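Local atomic coordinates of beta-1,4-mannanase (Cellulomonas fimi, PDB entry 2BVY), a protein that probably cleaves internal beta-1,4-mannosidic linkages of mannans, as a family 26 glycoside hydrolase of clan GH-A whose catalytic module is followed by an immunoglobulin-like domain. Residues A[38-43]-A[67-72]; A[375-380]-A[391-396]. One frame throughout, in Å; residues are numbered along the deposited sequence.

Contact 1: A[38-43]-A[67-72]; sequences HTTSFG and FGWDTL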
ATOM      1  N   HIS A  38      -8.018  10.795   6.179  1.00 26.79           N
ATOM      2  CA  HIS A  38      -9.117  11.091   7.101  1.00 26.90           C
ATOM      3  C   HIS A  38      -9.717  12.466   6.825  1.00 26.38           C
ATOM      4  O   HIS A  38     -10.111  13.183   7.755  1.00 25.22           O
ATOM      5  CB  HIS A  38      -8.598  11.069   8.539  1.00 27.23           C
ATOM      6  CG  HIS A  38      -8.338   9.697   9.073  1.00 29.37           C
ATOM      7  ND1 HIS A  38      -9.343   8.782   9.291  1.00 29.83           N
ATOM      8  CD2 HIS A  38      -7.190   9.097   9.467  1.00 31.08           C
ATOM      9  CE1 HIS A  38      -8.828   7.675   9.798  1.00 32.42           C
ATOM     10  NE2 HIS A  38      -7.522   7.840   9.915  1.00 32.47           N
ATOM     11  N   THR A  39      -9.800  12.828   5.554  1.00 24.71           N
ATOM     12  CA  THR A  39     -10.292  14.146   5.191  1.00 25.61           C
ATOM     13  C   THR A  39     -11.705  14.464   5.702  1.00 27.88           C
ATOM     14  O   THR A  39     -12.007  15.623   6.006  1.00 28.49           O
ATOM     15  CB  THR A  39     -10.165  14.364   3.645  1.00 25.35           C
ATOM     16  OG1 THR A  39     -10.031  15.765   3.374  1.00 25.48           O
ATOM     17  CG2 THR A  39     -11.365  13.804   2.898  1.00 24.28           C
ATOM     18  N   THR A  40     -12.563  13.454   5.833  1.00 28.11           N
ATOM     19  CA  THR A  40     -13.915  13.701   6.330  1.00 29.69           C
ATOM     20  C   THR A  40     -14.158  13.126   7.721  1.00 29.96           C
ATOM     21  O   THR A  40     -15.292  13.123   8.203  1.00 30.17           O
ATOM     22  CB  THR A  40     -15.007  13.137   5.381  1.00 29.47           C
ATOM     23  OG1 THR A  40     -14.855  11.718   5.255  1.00 31.51           O
ATOM     24  CG2 THR A  40     -14.914  13.792   4.000  1.00 30.00           C
ATOM     25  N   SER A  41     -13.107  12.643   8.371  1.00 28.22           N
ATOM     26  CA  SER A  41     -13.269  12.080   9.710  1.00 27.85           C
ATOM     27  C   SER A  41     -12.525  12.870  10.788  1.00 27.37           C
ATOM     28  O   SER A  41     -12.869  12.795  11.971  1.00 28.36           O
ATOM     29  CB  SER A  41     -12.826  10.615   9.724  1.00 26.29           C
ATOM     30  OG  SER A  41     -11.494  10.475   9.287  1.00 28.19           O
ATOM     31  N   PHE A  42     -11.513  13.625  10.369  1.00 26.25           N
ATOM     32  CA  PHE A  42     -10.701  14.457  11.262  1.00 26.30           C
ATOM     33  C   PHE A  42     -10.538  15.849  10.650  1.00 27.53           C
ATOM     34  O   PHE A  42     -10.053  15.989   9.529  1.00 26.11           O
ATOM     35  CB  PHE A  42      -9.320  13.840  11.456  1.00 26.18           C
ATOM     36  CG  PHE A  42      -9.275  12.756  12.489  1.00 26.95           C
ATOM     37  CD1 PHE A  42      -9.236  13.073  13.843  1.00 25.78           C
ATOM     38  CD2 PHE A  42      -9.258  11.415  12.107  1.00 26.68           C
ATOM     39  CE1 PHE A  42      -9.178  12.066  14.819  1.00 28.15           C
ATOM     40  CE2 PHE A  42      -9.201  10.400  13.066  1.00 28.40           C
ATOM     41  CZ  PHE A  42      -9.161  10.728  14.431  1.00 29.23           C
ATOM     42  N   GLY A  43     -10.946  16.877  11.386  1.00 28.87           N
ATOM     43  CA  GLY A  43     -10.829  18.230  10.878  1.00 30.06           C
ATOM     44  C   GLY A  43     -10.842  19.277  11.973  1.00 31.11           C
ATOM     45  O   GLY A  43     -11.446  19.078  13.030  1.00 31.76           O
ATOM     46  N   PHE A  67      -9.279  10.204  -1.069  1.00 25.38           N
ATOM     47  CA  PHE A  67      -9.651  10.114   0.342  1.00 25.99           C
ATOM     48  C   PHE A  67      -8.874   8.943   0.940  1.00 25.65           C
ATOM     49  O   PHE A  67      -9.110   7.795   0.569  1.00 26.03           O
ATOM     50  CB  PHE A  67     -11.151   9.837   0.490  1.00 26.30           C
ATOM     51  CG  PHE A  67     -12.037  10.998   0.121  1.00 26.16           C
ATOM     52  CD1 PHE A  67     -11.904  11.638  -1.107  1.00 24.84           C
ATOM     53  CD2 PHE A  67     -13.037  11.422   0.992  1.00 25.75           C
ATOM     54  CE1 PHE A  67     -12.756  12.678  -1.464  1.00 26.24           C
ATOM     55  CE2 PHE A  67     -13.900  12.468   0.646  1.00 26.76           C
ATOM     56  CZ  PHE A  67     -13.761  13.094  -0.583  1.00 26.13           C
ATOM     57  N   GLY A  68      -7.947   9.227   1.849  1.00 24.90           N
ATOM     58  CA  GLY A  68      -7.163   8.158   2.450  1.00 24.54           C
ATOM     59  C   GLY A  68      -7.711   7.690   3.785  1.00 25.37           C
ATOM     60  O   GLY A  68      -8.177   8.493   4.582  1.00 24.71           O
ATOM     61  N   TRP A  69      -7.650   6.385   4.030  1.00 26.60           N
ATOM     62  CA  TRP A  69      -8.140   5.813   5.275  1.00 26.14           C
ATOM     63  C   TRP A  69      -7.108   4.846   5.841  1.00 28.10           C
ATOM     64  O   TRP A  69      -6.046   4.650   5.255  1.00 26.32           O
ATOM     65  CB  TRP A  69      -9.454   5.067   5.040  1.00 25.44           C
ATOM     66  CG  TRP A  69     -10.459   5.849   4.240  1.00 25.18           C
ATOM     67  CD1 TRP A  69     -10.768   5.683   2.914  1.00 23.68           C
ATOM     68  CD2 TRP A  69     -11.289   6.916   4.714  1.00 24.54           C
ATOM     69  NE1 TRP A  69     -11.740   6.578   2.539  1.00 22.71           N
ATOM     70  CE2 TRP A  69     -12.079   7.348   3.622  1.00 25.30           C
ATOM     71  CE3 TRP A  69     -11.441   7.551   5.952  1.00 25.89           C
ATOM     72  CZ2 TRP A  69     -13.014   8.388   3.734  1.00 26.80           C
ATOM     73  CZ3 TRP A  69     -12.374   8.592   6.065  1.00 27.38           C
ATOM     74  CH2 TRP A  69     -13.146   8.995   4.960  1.00 27.70           C
ATOM     75  N   ASP A  70      -7.429   4.228   6.973  1.00 28.94           N
ATOM     76  CA  ASP A  70      -6.495   3.299   7.590  1.00 27.74           C
ATOM     77  C   ASP A  70      -7.194   2.225   8.423  1.00 27.27           C
ATOM     78  O   ASP A  70      -8.175   2.508   9.098  1.00 28.71           O
ATOM     79  CB  ASP A  70      -5.523   4.085   8.470  1.00 26.54           C
ATOM     80  CG  ASP A  70      -4.266   3.310   8.769  1.00 27.77           C
ATOM     81  OD1 ASP A  70      -4.302   2.406   9.638  1.00 28.19           O
ATOM     82  OD2 ASP A  70      -3.243   3.595   8.112  1.00 28.10           O
ATOM     83  N   THR A  71      -6.677   0.999   8.388  1.00 26.70           N
ATOM     84  CA  THR A  71      -7.273  -0.087   9.157  1.00 26.97           C
ATOM     85  C   THR A  71      -7.302   0.200  10.659  1.00 27.44           C
ATOM     86  O   THR A  71      -7.856  -0.580  11.431  1.00 29.32           O
ATOM     87  CB  THR A  71      -6.549  -1.436   8.910  1.00 26.99           C
ATOM     88  OG1 THR A  71      -5.145  -1.284   9.146  1.00 27.06           O
ATOM     89  CG2 THR A  71      -6.772  -1.902   7.484  1.00 25.85           C
ATOM     90  N   LEU A  72      -6.697   1.308  11.082  1.00 27.78           N
ATOM     91  CA  LEU A  72      -6.739   1.682  12.493  1.00 28.15           C
ATOM     92  C   LEU A  72      -8.209   1.973  12.821  1.00 27.61           C
ATOM     93  O   LEU A  72      -8.614   1.940  13.975  1.00 28.71           O
ATOM     94  CB  LEU A  72      -5.895   2.935  12.765  1.00 28.24           C
ATOM     95  CG  LEU A  72      -4.383   2.788  12.964  1.00 30.06           C
ATOM     96  CD1 LEU A  72      -3.734   4.164  13.049  1.00 27.87           C
ATOM     97  CD2 LEU A  72      -4.108   1.993  14.233  1.00 28.87           C
TER
HETATM   98  O   HOH W   1     -10.349  10.330   3.768  1.00 26.93           O

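Contact 2: A[375-380]-A[391-396]; sequences VHIASP and TTVRVR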
ATOM      1  N   VAL A 375       5.929 -18.260  -9.001  1.00 39.12           N
ATOM      2  CA  VAL A 375       6.199 -19.270  -8.008  1.00 38.18           C
ATOM      3  C   VAL A 375       7.150 -18.632  -7.012  1.00 37.10           C
ATOM      4  O   VAL A 375       8.121 -17.978  -7.394  1.00 36.99           O
ATOM      5  CB  VAL A 375       6.861 -20.532  -8.621  1.00 39.88           C
ATOM      6  CG1 VAL A 375       8.156 -20.160  -9.335  1.00 40.60           C
ATOM      7  CG2 VAL A 375       7.138 -21.558  -7.524  1.00 40.64           C
ATOM      8  N   HIS A 376       6.843 -18.785  -5.732  1.00 34.79           N
ATOM      9  CA  HIS A 376       7.699 -18.250  -4.689  1.00 33.20           C
ATOM     10  C   HIS A 376       7.555 -19.116  -3.445  1.00 31.77           C
ATOM     11  O   HIS A 376       6.522 -19.749  -3.227  1.00 32.59           O
ATOM     12  CB  HIS A 376       7.369 -16.765  -4.409  1.00 29.82           C
ATOM     13  CG  HIS A 376       5.960 -16.511  -3.969  1.00 28.85           C
ATOM     14  ND1 HIS A 376       5.607 -16.365  -2.644  1.00 28.85           N
ATOM     15  CD2 HIS A 376       4.821 -16.335  -4.682  1.00 28.49           C
ATOM     16  CE1 HIS A 376       4.314 -16.107  -2.559  1.00 26.61           C
ATOM     17  NE2 HIS A 376       3.814 -16.084  -3.781  1.00 27.41           N
ATOM     18  N   ILE A 377       8.613 -19.171  -2.648  1.00 31.53           N
ATOM     19  CA  ILE A 377       8.615 -19.976  -1.435  1.00 29.74           C
ATOM     20  C   ILE A 377       8.253 -19.095  -0.243  1.00 29.59           C
ATOM     21  O   ILE A 377       9.031 -18.230   0.158  1.00 29.01           O
ATOM     22  CB  ILE A 377      10.014 -20.637  -1.245  1.00 29.21           C
ATOM     23  CG1 ILE A 377      10.288 -21.585  -2.423  1.00 28.61           C
ATOM     24  CG2 ILE A 377      10.077 -21.409   0.068  1.00 27.93           C
ATOM     25  CD1 ILE A 377      11.742 -22.008  -2.561  1.00 28.51           C
ATOM     26  N   ALA A 378       7.060 -19.312   0.305  1.00 29.29           N
ATOM     27  CA  ALA A 378       6.582 -18.534   1.443  1.00 31.06           C
ATOM     28  C   ALA A 378       7.350 -18.852   2.734  1.00 31.95           C
ATOM     29  O   ALA A 378       7.481 -17.997   3.613  1.00 32.46           O
ATOM     30  CB  ALA A 378       5.082 -18.761   1.638  1.00 30.16           C
ATOM     31  N   SER A 379       7.842 -20.080   2.863  1.00 31.36           N
ATOM     32  CA  SER A 379       8.631 -20.444   4.042  1.00 32.83           C
ATOM     33  C   SER A 379       9.491 -21.664   3.746  1.00 33.15           C
ATOM     34  O   SER A 379       9.000 -22.671   3.232  1.00 35.18           O
ATOM     35  CB  SER A 379       7.736 -20.709   5.263  1.00 32.54           C
ATOM     36  OG  SER A 379       6.881 -21.817   5.066  1.00 31.49           O
ATOM     37  N   PRO A 380      10.801 -21.576   4.035  1.00 33.01           N
ATOM     38  CA  PRO A 380      11.460 -20.398   4.611  1.00 33.02           C
ATOM     39  C   PRO A 380      11.700 -19.300   3.576  1.00 32.55           C
ATOM     40  O   PRO A 380      12.145 -19.563   2.456  1.00 30.74           O
ATOM     41  CB  PRO A 380      12.761 -20.971   5.152  1.00 32.93           C
ATOM     42  CG  PRO A 380      13.099 -22.013   4.123  1.00 32.48           C
ATOM     43  CD  PRO A 380      11.764 -22.677   3.847  1.00 32.19           C
ATOM     44  N   THR A 391       9.940 -27.675  10.650  1.00 45.30           N
ATOM     45  CA  THR A 391       9.210 -26.609   9.970  1.00 45.44           C
ATOM     46  C   THR A 391       8.455 -27.170   8.785  1.00 43.86           C
ATOM     47  O   THR A 391       8.534 -28.359   8.489  1.00 44.10           O
ATOM     48  CB  THR A 391      10.142 -25.512   9.411  1.00 46.25           C
ATOM     49  OG1 THR A 391      11.396 -25.532  10.106  1.00 47.46           O
ATOM     50  CG2 THR A 391       9.491 -24.140   9.577  1.00 46.53           C
ATOM     51  N   THR A 392       7.727 -26.294   8.104  1.00 42.43           N
ATOM     52  CA  THR A 392       6.965 -26.684   6.934  1.00 40.54           C
ATOM     53  C   THR A 392       7.415 -25.797   5.786  1.00 39.85           C
ATOM     54  O   THR A 392       7.521 -24.578   5.941  1.00 38.96           O
ATOM     55  CB  THR A 392       5.451 -26.466   7.140  1.00 40.84           C
ATOM     56  OG1 THR A 392       5.046 -27.038   8.388  1.00 42.35           O
ATOM     57  CG2 THR A 392       4.667 -27.118   6.012  1.00 38.70           C
ATOM     58  N   VAL A 393       7.696 -26.407   4.642  1.00 38.70           N
ATOM     59  CA  VAL A 393       8.098 -25.648   3.473  1.00 37.47           C
ATOM     60  C   VAL A 393       6.831 -25.440   2.663  1.00 37.70           C
ATOM     61  O   VAL A 393       6.136 -26.405   2.345  1.00 37.14           O
ATOM     62  CB  VAL A 393       9.123 -26.418   2.597  1.00 37.86           C
ATOM     63  CG1 VAL A 393       9.403 -25.644   1.323  1.00 38.38           C
ATOM     64  CG2 VAL A 393      10.417 -26.628   3.357  1.00 37.77           C
ATOM     65  N   ARG A 394       6.506 -24.185   2.360  1.00 37.69           N
ATOM     66  CA  ARG A 394       5.321 -23.904   1.556  1.00 38.18           C
ATOM     67  C   ARG A 394       5.673 -23.088   0.333  1.00 37.37           C
ATOM     68  O   ARG A 394       6.375 -22.083   0.411  1.00 37.73           O
ATOM     69  CB  ARG A 394       4.227 -23.201   2.369  1.00 39.66           C
ATOM     70  CG  ARG A 394       4.689 -22.597   3.657  1.00 42.21           C
ATOM     71  CD  ARG A 394       3.535 -22.424   4.629  1.00 43.71           C
ATOM     72  NE  ARG A 394       4.012 -22.617   5.994  1.00 48.19           N
ATOM     73  CZ  ARG A 394       3.231 -22.885   7.029  1.00 47.84           C
ATOM     74  NH1 ARG A 394       1.923 -22.989   6.860  1.00 50.07           N
ATOM     75  NH2 ARG A 394       3.761 -23.078   8.226  1.00 49.12           N
ATOM     76  N   VAL A 395       5.183 -23.554  -0.806  1.00 35.67           N
ATOM     77  CA  VAL A 395       5.432 -22.918  -2.080  1.00 33.90           C
ATOM     78  C   VAL A 395       4.132 -22.456  -2.709  1.00 34.43           C
ATOM     79  O   VAL A 395       3.125 -23.170  -2.690  1.00 32.73           O
ATOM     80  CB  VAL A 395       6.128 -23.891  -3.041  1.00 33.51           C
ATOM     81  CG1 VAL A 395       6.345 -23.226  -4.393  1.00 32.29           C
ATOM     82  CG2 VAL A 395       7.452 -24.343  -2.442  1.00 30.09           C
ATOM     83  N   ARG A 396       4.159 -21.250  -3.260  1.00 35.16           N
ATOM     84  CA  ARG A 396       2.984 -20.700  -3.910  1.00 36.84           C
ATOM     85  C   ARG A 396       3.208 -20.713  -5.408  1.00 36.97           C
ATOM     86  O   ARG A 396       4.258 -20.287  -5.891  1.00 34.58           O
ATOM     87  CB  ARG A 396       2.732 -19.263  -3.450  1.00 37.59           C
ATOM     88  CG  ARG A 396       1.259 -18.897  -3.317  1.00 40.59           C
ATOM     89  CD  ARG A 396       0.519 -18.825  -4.643  1.00 40.54           C
ATOM     90  NE  ARG A 396      -0.814 -19.406  -4.522  1.00 43.62           N
ATOM     91  CZ  ARG A 396      -1.858 -19.081  -5.279  1.00 45.07           C
ATOM     92  NH1 ARG A 396      -1.744 -18.164  -6.228  1.00 47.32           N
ATOM     93  NH2 ARG A 396      -3.019 -19.686  -5.095  1.00 46.92           N
TER

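Contact 1: A[38-43]-A[67-72]
Thr39 and Thr40 lay their methyls against Phe67 while the hydroxyls of Thr40 and Ser41 look at the rim of Trp69. CG2 of Thr39 sits over one face of the phenyl ring, 3.9 Å from the Phe67 centroid, a CH-pi contact; CG2 of Thr40 reaches CE2 of the same ring at 3.7 Å. The other branch of Thr40 meets the indole in its plane, OG1 lying 3.2 Å from Trp69 CH2. In Thr40 OG1 stands between the backbone N and the carbonyl carbon (chi1 61°), which sends OG1 to the tryptophan and CG2 to the phenylalanine. Ser41 OG comes to the same indole edge and also shares a 2.7 Å hydrogen bond with ND1 of His38. That bond and one from NE2 to Glu78 fix the imidazole's rotation, with Phe42 CD2 over one face. Between the backbones, His38 N donates almost straight to Gly68 O (2.8 Å, 170°), and a water over the indole face links Gly68 O to Thr39 N. Asp70, hydrogen-bonded to Ser111 and His113, brings its side chain to about 7 Å from that of Glu282, the predicted nucleophile. Strand-end loops beside the active site in this way are characteristic of the (beta/alpha)8 barrel of clan GH-A.

Contact 2: A[375-380]-A[391-396]
His376 and Arg396 face each other as an antiparallel hydrogen-bonded pair. Arg396 N gives a nearly linear bond to His376 O (2.8 Å, 178°), and His376 N answers to Arg396 O at 3.0 Å. From this pair the imidazole leans over its neighbour: with chi1 at 60°, CG stands between the backbone N and carbonyl carbon, and the ring turns one face to Arg396 CB, 3.7 Å from the His376 ring centroid. The arginine then bends at chi2 and chi3, carrying its guanidinium off to give NE to Leu427 O. On the other side of the sheet, Val375 CG2 meets Val395 CG1 at 3.6 Å, and Ile377 CG1 touches Val395 CG2 at 4.0 Å.

Further along, the register slips by one. Ala378 and Ser379 both face Arg394, making a classic beta bulge in which their two amides aim weak bonds at Arg394 O. Regular pairing resumes where Arg394 N donates to Ser379 O at 3.0 Å, just before the cis peptide bond of Pro380. Ser379 OG lies at the edge of the Arg394 guanidinium, but its position is doubtful.

What steadies the imidazole comes from the catalytic module: ND1 bonds to Glu195 and NE2 to Glu202, both on helix 190-207, while Phe239 meets the ring at about a right angle. A leucine in place of His376 would probably leave both glutamates without their imidazole mate and loosen the join between the two domains. Strand 374-379 is an outermost strand of the immunoglobulin-like domain's sheet; strand 391-398 pairs on its other edge with strand 429-433, Val375 and Ile377 pack on strand 456-466, and helix 190-207 lies against the His376 and Ala378 side chains.

In the fold
The chain passes through contact 1 early in the barrel and reaches contact 2 only after the catalytic module is complete. Their centres are 36 Å apart, on opposite sides of the chain's centre, and their nearest atoms stay about 21 Å from each other. They share no sheet: contact 1 joins strand 66-70 of the parallel barrel sheet to the loop following strand 32-37, whereas contact 2 pairs two antiparallel strands of the immunoglobulin-like domain. One lies near the predicted catalytic residues; the other is remote from them, yet touches helix 190-207 of the barrel. Catalytic surroundings and domain interface are thus built in separate regions of this modular mannanase.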